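Local coordinates for saposin-like protein (Necator americanus, PDB 3S63) that probably binds lipids and interacts with membranes, as a hookworm member of the saposin-like family of small, disulfide-linked helical proteins, at residues I60-E63 with M64-S68; L50-M53 with K54-D58; K36-C39 with K40-F43; C10-A13 with L14-F18. All coordinates share one frame; numbering follows the deposited sequence.

Contact 1 (I60-E63 with M64-S68); sequences IFRE and MTDGS
Phe-61 and Thr-65 meet one turn apart near the end of helix 46-65, by hydrogen bonds and by an apolar touch. The carbonyl O of Phe-61 takes two donors: the backbone N of Thr-65 at 3.1 Å, almost in line with the C=O bond, and Thr-65 OG1 at 3.0 Å, from well off that line. Thr-65 chi1 of 59° sets OG1 between the backbone N and the carbonyl carbon, so that one residue supplies both donors as the helix runs out. Beside this pair, Met-64 N donates to Ile-60 O at 3.0 Å, while Asp-66 N reaches Arg-62 O in a weak bond only.

The same threonine brings its methyl to the aromatic ring. CG2 sits over one face of Phe-61, 4.2 Å from the ring centroid and 18° off the normal, a CH-pi contact displaced toward the rim. On the inner side Ile-60 and Met-64 lie alongside each other, with Ile-60 CG2 3.6 Å from Met-64 CE; the long, flexible thioether suits a buried place where it packs on Phe-18 and Leu-31.

Charge gathers on the solvent side. In a salt bridge, Arg-62 presents NE and NH2 side-on to a single oxygen, Glu-63 OE2, each nitrogen 3.1 Å from it and the oxygen close to the guanidinium plane.

Gly-67 then takes a positive phi, where a CB would press on the preceding carbonyl O. Glycine suits this step, and the whole is a C-terminal helix end of the all-helical saposin fold.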
loop_
_atom_site.group_PDB
_atom_site.type_symbol
_atom_site.label_atom_id
_atom_site.label_comp_id
_atom_site.label_asym_id
_atom_site.label_seq_id
_atom_site.Cartn_x
_atom_site.Cartn_y
_atom_site.Cartn_z
ATOM N N ILE A 60 -2.817 -2.494 6.811
ATOM C CA ILE A 60 -1.551 -1.898 6.379
ATOM C C ILE A 60 -0.728 -1.344 7.544
ATOM O O ILE A 60 0.483 -1.468 7.556
ATOM C CB ILE A 60 -1.774 -0.796 5.338
ATOM C CG1 ILE A 60 -2.582 -1.355 4.181
ATOM C CG2 ILE A 60 -0.449 -0.249 4.840
ATOM C CD1 ILE A 60 -3.224 -0.280 3.327
ATOM N N PHE A 61 -1.387 -0.741 8.525
ATOM C CA PHE A 61 -0.699 -0.193 9.680
ATOM C C PHE A 61 -0.048 -1.311 10.454
ATOM O O PHE A 61 1.143 -1.261 10.741
ATOM C CB PHE A 61 -1.672 0.561 10.574
ATOM C CG PHE A 61 -1.055 1.110 11.836
ATOM C CD1 PHE A 61 -0.264 2.258 11.803
ATOM C CD2 PHE A 61 -1.304 0.510 13.064
ATOM C CE1 PHE A 61 0.295 2.785 12.983
ATOM C CE2 PHE A 61 -0.760 1.031 14.246
ATOM C CZ PHE A 61 0.045 2.168 14.203
ATOM N N ARG A 62 -0.832 -2.333 10.778
ATOM C CA ARG A 62 -0.323 -3.482 11.522
ATOM C C ARG A 62 0.875 -4.125 10.844
ATOM O O ARG A 62 1.882 -4.372 11.491
ATOM C CB ARG A 62 -1.412 -4.525 11.695
ATOM C CG ARG A 62 -0.986 -5.731 12.484
ATOM C CD ARG A 62 -2.084 -6.767 12.460
ATOM N NE ARG A 62 -2.127 -7.466 11.177
ATOM C CZ ARG A 62 -3.114 -8.260 10.779
ATOM N NH1 ARG A 62 -4.180 -8.470 11.542
ATOM N NH2 ARG A 62 -3.036 -8.840 9.605
ATOM N N GLU A 63 0.771 -4.388 9.546
ATOM C CA GLU A 63 1.836 -5.089 8.831
ATOM C C GLU A 63 3.102 -4.254 8.706
ATOM O O GLU A 63 4.214 -4.779 8.701
ATOM C CB GLU A 63 1.373 -5.508 7.437
ATOM C CG GLU A 63 0.240 -6.490 7.443
ATOM C CD GLU A 63 0.623 -7.803 8.067
ATOM O OE1 GLU A 63 1.648 -8.370 7.648
ATOM O OE2 GLU A 63 -0.099 -8.266 8.973
ATOM N N MET A 64 2.923 -2.950 8.583
ATOM C CA MET A 64 4.044 -2.049 8.432
ATOM C C MET A 64 4.837 -1.932 9.724
ATOM O O MET A 64 6.062 -1.874 9.689
ATOM C CB MET A 64 3.554 -0.673 7.998
ATOM C CG MET A 64 3.580 -0.438 6.512
ATOM S SD MET A 64 3.204 1.289 6.094
ATOM C CE MET A 64 2.875 1.109 4.342
ATOM N N THR A 65 4.137 -1.903 10.857
ATOM C CA THR A 65 4.761 -1.637 12.156
ATOM C C THR A 65 5.299 -2.889 12.876
ATOM O O THR A 65 5.954 -2.790 13.927
ATOM C CB THR A 65 3.796 -0.878 13.095
ATOM O OG1 THR A 65 2.607 -1.645 13.291
ATOM C CG2 THR A 65 3.430 0.446 12.508
ATOM N N ASP A 66 5.007 -4.057 12.304
ATOM C CA ASP A 66 5.471 -5.348 12.810
ATOM C C ASP A 66 6.930 -5.592 12.431
ATOM O O ASP A 66 7.601 -6.400 13.048
ATOM C CB ASP A 66 4.608 -6.481 12.240
ATOM C CG ASP A 66 3.411 -6.819 13.119
ATOM O OD1 ASP A 66 2.762 -7.857 12.886
ATOM O OD2 ASP A 66 3.119 -6.061 14.055
ATOM N N GLY A 67 7.420 -4.909 11.405
ATOM C CA GLY A 67 8.807 -5.058 11.007
ATOM C C GLY A 67 8.979 -6.018 9.847
ATOM O O GLY A 67 9.963 -5.962 9.102
ATOM N N SER A 68 8.021 -6.916 9.694
ATOM C CA SER A 68 7.998 -7.780 8.523
ATOM C C SER A 68 8.319 -6.964 7.279
ATOM O O SER A 68 9.242 -7.257 6.522
ATOM C CB SER A 68 6.604 -8.418 8.368
ATOM O OG SER A 68 5.560 -7.454 8.522
#

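Contact 2 (L50-M53 with K54-D58)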
loop_
_atom_site.group_PDB
_atom_site.type_symbol
_atom_site.label_atom_id
_atom_site.label_comp_id
_atom_site.label_asym_id
_atom_site.label_seq_id
_atom_site.Cartn_x
_atom_site.Cartn_y
_atom_site.Cartn_z
ATOM N N LEU A 50 -7.289 5.176 -3.094
ATOM C CA LEU A 50 -7.881 5.897 -1.972
ATOM C C LEU A 50 -8.876 5.064 -1.177
ATOM O O LEU A 50 -8.931 5.159 0.050
ATOM C CB LEU A 50 -8.531 7.198 -2.472
ATOM C CG LEU A 50 -7.575 8.348 -2.815
ATOM C CD1 LEU A 50 -8.283 9.425 -3.591
ATOM C CD2 LEU A 50 -6.929 8.940 -1.554
ATOM N N LEU A 51 -9.662 4.256 -1.882
ATOM C CA LEU A 51 -10.640 3.375 -1.251
ATOM C C LEU A 51 -9.972 2.175 -0.626
ATOM O O LEU A 51 -10.467 1.619 0.356
ATOM C CB LEU A 51 -11.667 2.896 -2.277
ATOM C CG LEU A 51 -12.664 3.969 -2.699
ATOM C CD1 LEU A 51 -13.100 3.766 -4.128
ATOM C CD2 LEU A 51 -13.849 3.985 -1.749
ATOM N N LEU A 52 -8.857 1.767 -1.221
ATOM C CA LEU A 52 -8.102 0.627 -0.734
ATOM C C LEU A 52 -7.512 0.958 0.621
ATOM O O LEU A 52 -7.648 0.182 1.572
ATOM C CB LEU A 52 -6.971 0.303 -1.691
ATOM C CG LEU A 52 -6.729 -1.152 -2.074
ATOM C CD1 LEU A 52 -5.262 -1.285 -2.437
ATOM C CD2 LEU A 52 -7.123 -2.091 -0.941
ATOM N N MET A 53 -6.851 2.112 0.705
ATOM C CA MET A 53 -6.243 2.535 1.962
ATOM C C MET A 53 -7.335 2.811 2.995
ATOM O O MET A 53 -7.137 2.586 4.190
ATOM C CB MET A 53 -5.341 3.772 1.779
ATOM C CG MET A 53 -4.354 3.684 0.619
ATOM S SD MET A 53 -3.351 2.205 0.692
ATOM C CE MET A 53 -2.639 2.098 -0.947
ATOM N N LYS A 54 -8.489 3.292 2.542
ATOM C CA LYS A 54 -9.554 3.631 3.472
ATOM C C LYS A 54 -10.028 2.385 4.185
ATOM O O LYS A 54 -10.103 2.349 5.407
ATOM C CB LYS A 54 -10.732 4.292 2.768
ATOM C CG LYS A 54 -11.827 4.701 3.742
ATOM C CD LYS A 54 -13.174 4.981 3.065
ATOM C CE LYS A 54 -13.919 3.703 2.714
ATOM N NZ LYS A 54 -15.384 3.943 2.591
ATOM N N VAL A 55 -10.345 1.357 3.409
ATOM C CA VAL A 55 -10.887 0.132 3.960
ATOM C C VAL A 55 -9.840 -0.614 4.779
ATOM O O VAL A 55 -10.148 -1.146 5.845
ATOM C CB VAL A 55 -11.391 -0.798 2.841
ATOM C CG1 VAL A 55 -11.969 -2.073 3.429
ATOM C CG2 VAL A 55 -12.425 -0.092 2.002
ATOM N N ASN A 56 -8.602 -0.633 4.287
ATOM C CA ASN A 56 -7.575 -1.518 4.833
ATOM C C ASN A 56 -6.452 -0.874 5.613
ATOM O O ASN A 56 -5.413 -1.508 5.793
ATOM C CB ASN A 56 -6.940 -2.350 3.717
ATOM C CG ASN A 56 -7.921 -3.266 3.062
ATOM O OD1 ASN A 56 -8.302 -4.286 3.637
ATOM N ND2 ASN A 56 -8.352 -2.914 1.855
ATOM N N SER A 57 -6.628 0.364 6.065
ATOM C CA SER A 57 -5.520 1.076 6.714
ATOM C C SER A 57 -5.064 0.378 7.992
ATOM O O SER A 57 -3.906 0.479 8.363
ATOM C CB SER A 57 -5.839 2.564 6.965
ATOM O OG SER A 57 -6.830 2.776 7.963
ATOM N N ASP A 58 -5.977 -0.330 8.653
ATOM C CA ASP A 58 -5.640 -1.069 9.865
ATOM C C ASP A 58 -4.732 -2.246 9.556
ATOM O O ASP A 58 -3.762 -2.488 10.260
ATOM C CB ASP A 58 -6.899 -1.518 10.622
ATOM C CG ASP A 58 -7.870 -2.350 9.758
ATOM O OD1 ASP A 58 -7.633 -2.547 8.546
ATOM O OD2 ASP A 58 -8.895 -2.805 10.308
#
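Lys-54 N donates to Leu-50 O at 3.1 Å and Val-55 N to Leu-51 O at 3.1 Å, the i to i-4 pattern of an alpha-helix. The turns belong to the middle of helix 46-65, in the four-helix saposin fold, and the pattern changes at Asn-56. There phi is -110° and psi 18°, away from regular helical values, and although Ser-57 N lies 3.0 Å from Met-53 O, it points too poorly to form the expected bond.

The asparagine side chain adds a bond of its own at this irregular place. With chi1 at -64° its CG stands beside the backbone N and opposite the carbonyl carbon, and the amide swings back along the helix to Leu-52, whose methyl CD2 borders ND2 as the two side chains pass at a slant. An amide suits a partly exposed position next to a carbonyl, since it can donate without carrying charge.

Inward, Met-53 bends at its second torsion and rests on Leu-35 of helix 28-39, an apolar chain for a buried seam. Ser-57 is small enough to lie against Val-32, and its OG is hydrogen-bonded to Arg-28 NE. Outward, the branched Val-55 sets its CG2 methyl by Leu-51 O, while the long chain of Lys-54 leads its ammonium away from the turn.

Leu-52 O thus accepts twice from one residue: Asn-56 N at 3.0 Å lies somewhat off the carbonyl plane, and Asn-56 ND2 at 3.2 Å lies in that plane, on a lone pair.

Contact 3 (K36-C39 with K40-F43); sequences KHEC and KRHF
Glu-38 and Arg-41 are brought together by bends in both chains. The glutamate CG lies anti to the backbone N (chi1 165°) and the chain folds at chi2 (66°), while the arginine turns at chi3 (45°) and its end comes back toward Glu-38. NH1 of Arg-41 thereby meets the Glu-38 carboxylate in a salt bridge, the carboxylate coming to the guanidinium edge, with the two planes well short of coplanar. The exact position of OE2 is doubtful, and the length of the bridge with it. A charged partner suits Glu-38, a buried acidic residue.

Backbone and side chain together close the helix here. Arg-41 N donates to Glu-38 O at 3.3 Å, an i to i-3 bond, and His-42 ND1 adds a weak one to the same oxygen at 3.2 Å. Cys-39 to His-42 form a type I beta turn, whose His-42 N to Cys-39 O bond, 3.3 Å long, is also weak. The imidazole rests one face on Arg-41 CB, about 4.0 Å above its plane.

Lys-40 runs extended, its CG 3.3 Å from Lys-36 O, so that methylenes cover the carbonyl, as suits a long chain at an exposed position.

This is the end of helix 28-39. Cys-39 ties it by disulfide to Cys-49 of helix 46-65 and packs on Leu-50 and Met-53, whereas Glu-38 lies on Ala-13, Thr-16 and Val-17 of helix 3-20.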
loop_
_atom_site.group_PDB
_atom_site.type_symbol
_atom_site.label_atom_id
_atom_site.label_comp_id
_atom_site.label_asym_id
_atom_site.label_seq_id
_atom_site.Cartn_x
_atom_site.Cartn_y
_atom_site.Cartn_z
ATOM N N LYS A 36 -2.908 8.500 1.614
ATOM C CA LYS A 36 -3.722 9.376 0.750
ATOM C C LYS A 36 -2.887 10.263 -0.185
ATOM O O LYS A 36 -3.160 10.325 -1.385
ATOM C CB LYS A 36 -4.693 10.228 1.584
ATOM C CG LYS A 36 -5.832 9.421 2.192
ATOM C CD LYS A 36 -6.612 10.158 3.281
ATOM C CE LYS A 36 -7.458 11.308 2.741
ATOM N NZ LYS A 36 -8.491 11.750 3.739
ATOM N N HIS A 37 -1.872 10.934 0.361
ATOM C CA HIS A 37 -0.973 11.771 -0.439
ATOM C C HIS A 37 -0.288 10.948 -1.525
ATOM O O HIS A 37 -0.111 11.400 -2.653
ATOM C CB HIS A 37 0.073 12.465 0.457
ATOM C CG HIS A 37 1.150 13.186 -0.306
ATOM N ND1 HIS A 37 2.244 12.541 -0.848
ATOM C CD2 HIS A 37 1.297 14.496 -0.621
ATOM C CE1 HIS A 37 3.013 13.419 -1.471
ATOM N NE2 HIS A 37 2.460 14.612 -1.347
ATOM N N GLU A 38 0.093 9.729 -1.182
ATOM C CA GLU A 38 0.813 8.889 -2.113
ATOM C C GLU A 38 -0.115 8.356 -3.204
ATOM O O GLU A 38 0.312 8.136 -4.343
ATOM C CB GLU A 38 1.516 7.754 -1.365
ATOM C CG GLU A 38 2.002 6.634 -2.256
ATOM C CD GLU A 38 3.099 7.053 -3.217
ATOM O OE1 GLU A 38 3.875 7.972 -2.887
ATOM O OE2 GLU A 38 3.201 6.448 -4.301
ATOM N N CYS A 39 -1.386 8.157 -2.862
ATOM C CA CYS A 39 -2.399 7.758 -3.852
ATOM C C CYS A 39 -2.534 8.774 -4.973
ATOM O O CYS A 39 -2.733 8.413 -6.135
ATOM C CB CYS A 39 -3.761 7.583 -3.193
ATOM S SG CYS A 39 -3.895 6.076 -2.271
ATOM N N LYS A 40 -2.415 10.045 -4.609
ATOM C CA LYS A 40 -2.619 11.140 -5.546
ATOM C C LYS A 40 -1.431 11.415 -6.465
ATOM O O LYS A 40 -1.512 12.289 -7.306
ATOM C CB LYS A 40 -3.029 12.405 -4.790
ATOM C CG LYS A 40 -4.229 12.177 -3.880
ATOM C CD LYS A 40 -4.598 13.394 -3.061
ATOM C CE LYS A 40 -5.614 13.023 -1.973
ATOM N NZ LYS A 40 -5.959 14.178 -1.085
ATOM N N ARG A 41 -0.338 10.675 -6.318
ATOM C CA ARG A 41 0.773 10.775 -7.262
ATOM C C ARG A 41 0.509 9.952 -8.529
ATOM O O ARG A 41 1.264 10.037 -9.491
ATOM C CB ARG A 41 2.089 10.301 -6.622
ATOM C CG ARG A 41 2.720 11.253 -5.592
ATOM C CD ARG A 41 4.069 10.697 -5.037
ATOM N NE ARG A 41 4.952 10.166 -6.085
ATOM C CZ ARG A 41 5.186 8.870 -6.309
ATOM N NH1 ARG A 41 4.628 7.942 -5.544
ATOM N NH2 ARG A 41 5.995 8.490 -7.296
ATOM N N HIS A 42 -0.549 9.144 -8.526
ATOM C CA HIS A 42 -0.826 8.243 -9.649
ATOM C C HIS A 42 -2.192 8.495 -10.295
ATOM O O HIS A 42 -3.221 8.056 -9.774
ATOM C CB HIS A 42 -0.744 6.782 -9.198
ATOM C CG HIS A 42 0.496 6.450 -8.431
ATOM N ND1 HIS A 42 0.576 6.562 -7.059
ATOM C CD2 HIS A 42 1.707 6.001 -8.842
ATOM C CE1 HIS A 42 1.782 6.197 -6.658
ATOM N NE2 HIS A 42 2.487 5.853 -7.720
ATOM N N PHE A 43 -2.192 9.170 -11.443
ATOM C CA PHE A 43 -3.433 9.607 -12.091
ATOM C C PHE A 43 -4.501 8.518 -12.149
ATOM O O PHE A 43 -5.606 8.693 -11.637
ATOM C CB PHE A 43 -3.151 10.158 -13.498
#

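Contact 4 (C10-A13 with L14-F18); sequences CQIA and LRTVF
Ile-12 O is gripped twice by Thr-16: OG1 at 2.8 Å and the backbone N at 3.0 Å, arriving from opposite faces of the carbonyl plane. This is a common threonine arrangement in an alpha-helix, here in the middle of helix 3-20 of the saposin fold. With chi1 at -69°, OG1 lies beside its own backbone N and reaches back one turn, so the hydroxyl of a partly exposed threonine is satisfied within the helix. The Ile-12 and Thr-16 side chains run alongside each other.

Much of the buried surface here is apolar. Leu-14 CD1 lies 4.4 Å from Cys-10 SG, whose sulfur is joined to Cys-75 of helix 71-77, and the leucine also packs on Leu-35, Met-53 and Val-74. The small Ala-13 is buried, and Val-17 also packs on Leu-31 of helix 28-39. Gln-11 uses NE2 to bond Ser-86 O, a polar link to the chain's last modelled residues.

Along the backbone, Val-17 N donates to Ala-13 O at 3.2 Å, and the valine methyl CG2 lies 3.4 Å from that same oxygen.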
loop_
_atom_site.group_PDB
_atom_site.type_symbol
_atom_site.label_atom_id
_atom_site.label_comp_id
_atom_site.label_asym_id
_atom_site.label_seq_id
_atom_site.Cartn_x
_atom_site.Cartn_y
_atom_site.Cartn_z
ATOM N N CYS A 10 0.001 -1.370 -6.054
ATOM C CA CYS A 10 -0.205 -1.599 -4.641
ATOM C C CYS A 10 1.157 -1.561 -3.960
ATOM O O CYS A 10 1.328 -0.928 -2.924
ATOM C CB CYS A 10 -0.872 -2.954 -4.407
ATOM S SG CYS A 10 -1.373 -3.234 -2.690
ATOM N N GLN A 11 2.120 -2.240 -4.575
ATOM C CA GLN A 11 3.442 -2.427 -4.005
ATOM C C GLN A 11 4.240 -1.126 -3.940
ATOM O O GLN A 11 4.799 -0.782 -2.906
ATOM C CB GLN A 11 4.215 -3.466 -4.817
ATOM C CG GLN A 11 3.660 -4.855 -4.722
ATOM C CD GLN A 11 4.552 -5.870 -5.396
ATOM O OE1 GLN A 11 5.495 -6.373 -4.793
ATOM N NE2 GLN A 11 4.260 -6.180 -6.653
ATOM N N ILE A 12 4.311 -0.427 -5.061
ATOM C CA ILE A 12 4.969 0.859 -5.134
ATOM C C ILE A 12 4.448 1.828 -4.071
ATOM O O ILE A 12 5.218 2.533 -3.429
ATOM C CB ILE A 12 4.752 1.464 -6.527
ATOM C CG1 ILE A 12 5.324 0.521 -7.591
ATOM C CG2 ILE A 12 5.365 2.843 -6.620
ATOM C CD1 ILE A 12 5.016 0.956 -9.013
ATOM N N ALA A 13 3.132 1.862 -3.900
ATOM C CA ALA A 13 2.505 2.800 -2.991
ATOM C C ALA A 13 2.849 2.493 -1.551
ATOM O O ALA A 13 3.186 3.388 -0.789
ATOM C CB ALA A 13 0.992 2.807 -3.187
ATOM N N LEU A 14 2.756 1.230 -1.167
ATOM C CA LEU A 14 2.984 0.846 0.221
ATOM C C LEU A 14 4.455 0.942 0.598
ATOM O O LEU A 14 4.804 1.178 1.754
ATOM C CB LEU A 14 2.499 -0.581 0.465
ATOM C CG LEU A 14 0.999 -0.799 0.378
ATOM C CD1 LEU A 14 0.655 -2.076 1.083
ATOM C CD2 LEU A 14 0.280 0.371 1.012
ATOM N N ARG A 15 5.317 0.732 -0.386
ATOM C CA ARG A 15 6.751 0.702 -0.158
ATOM C C ARG A 15 7.274 2.114 -0.024
ATOM O O ARG A 15 8.123 2.399 0.816
ATOM C CB ARG A 15 7.427 0.013 -1.334
ATOM C CG ARG A 15 8.928 -0.010 -1.268
ATOM C CD ARG A 15 9.502 0.597 -2.532
ATOM N NE ARG A 15 9.770 -0.402 -3.561
ATOM C CZ ARG A 15 9.568 -0.202 -4.860
ATOM N NH1 ARG A 15 9.072 0.957 -5.287
ATOM N NH2 ARG A 15 9.853 -1.165 -5.728
ATOM N N THR A 16 6.751 2.990 -0.873
ATOM C CA THR A 16 7.112 4.396 -0.881
ATOM C C THR A 16 6.714 5.073 0.432
ATOM O O THR A 16 7.502 5.806 1.014
ATOM C CB THR A 16 6.479 5.114 -2.090
ATOM O OG1 THR A 16 7.098 4.649 -3.297
ATOM C CG2 THR A 16 6.685 6.600 -2.006
ATOM N N VAL A 17 5.501 4.808 0.906
ATOM C CA VAL A 17 5.040 5.355 2.178
ATOM C C VAL A 17 5.797 4.748 3.367
ATOM O O VAL A 17 6.068 5.437 4.352
ATOM C CB VAL A 17 3.523 5.157 2.377
ATOM C CG1 VAL A 17 3.122 5.458 3.824
ATOM C CG2 VAL A 17 2.726 6.002 1.367
ATOM N N PHE A 18 6.144 3.468 3.283
ATOM C CA PHE A 18 6.899 2.829 4.361
ATOM C C PHE A 18 8.307 3.402 4.418
ATOM O O PHE A 18 8.863 3.609 5.494
ATOM C CB PHE A 18 6.968 1.325 4.152
ATOM C CG PHE A 18 7.696 0.576 5.244
ATOM C CD1 PHE A 18 7.022 0.129 6.372
ATOM C CD2 PHE A 18 9.046 0.272 5.124
ATOM C CE1 PHE A 18 7.682 -0.597 7.372
ATOM C CE2 PHE A 18 9.714 -0.446 6.122
ATOM C CZ PHE A 18 9.027 -0.875 7.243
#

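In the fold
Contacts 1 and 2 follow each other on helix 46-65, their centres about 14 Å apart, and Ile-60 CD1 touches Met-53 SD at 3.6 Å. Contact 4, whose centre lies about 5 Å from that of the chain, touches all three others: Leu-14 CD2 lies 3.9 Å from both Ile-60 CG2 and Met-53 CE, and Val-17 CG2 is 3.5 Å from Glu-38 CB of contact 3. Contact 3 meets contact 2 where Met-53 CG lies 3.8 Å from Cys-39 SG. Contacts 1 and 3 stand on opposite sides of the chain's centre, about 21 Å between centres, without touching. Helix 3-20 thus packs against both helix 28-39 and helix 46-65 in this disulfide-tied helical protein.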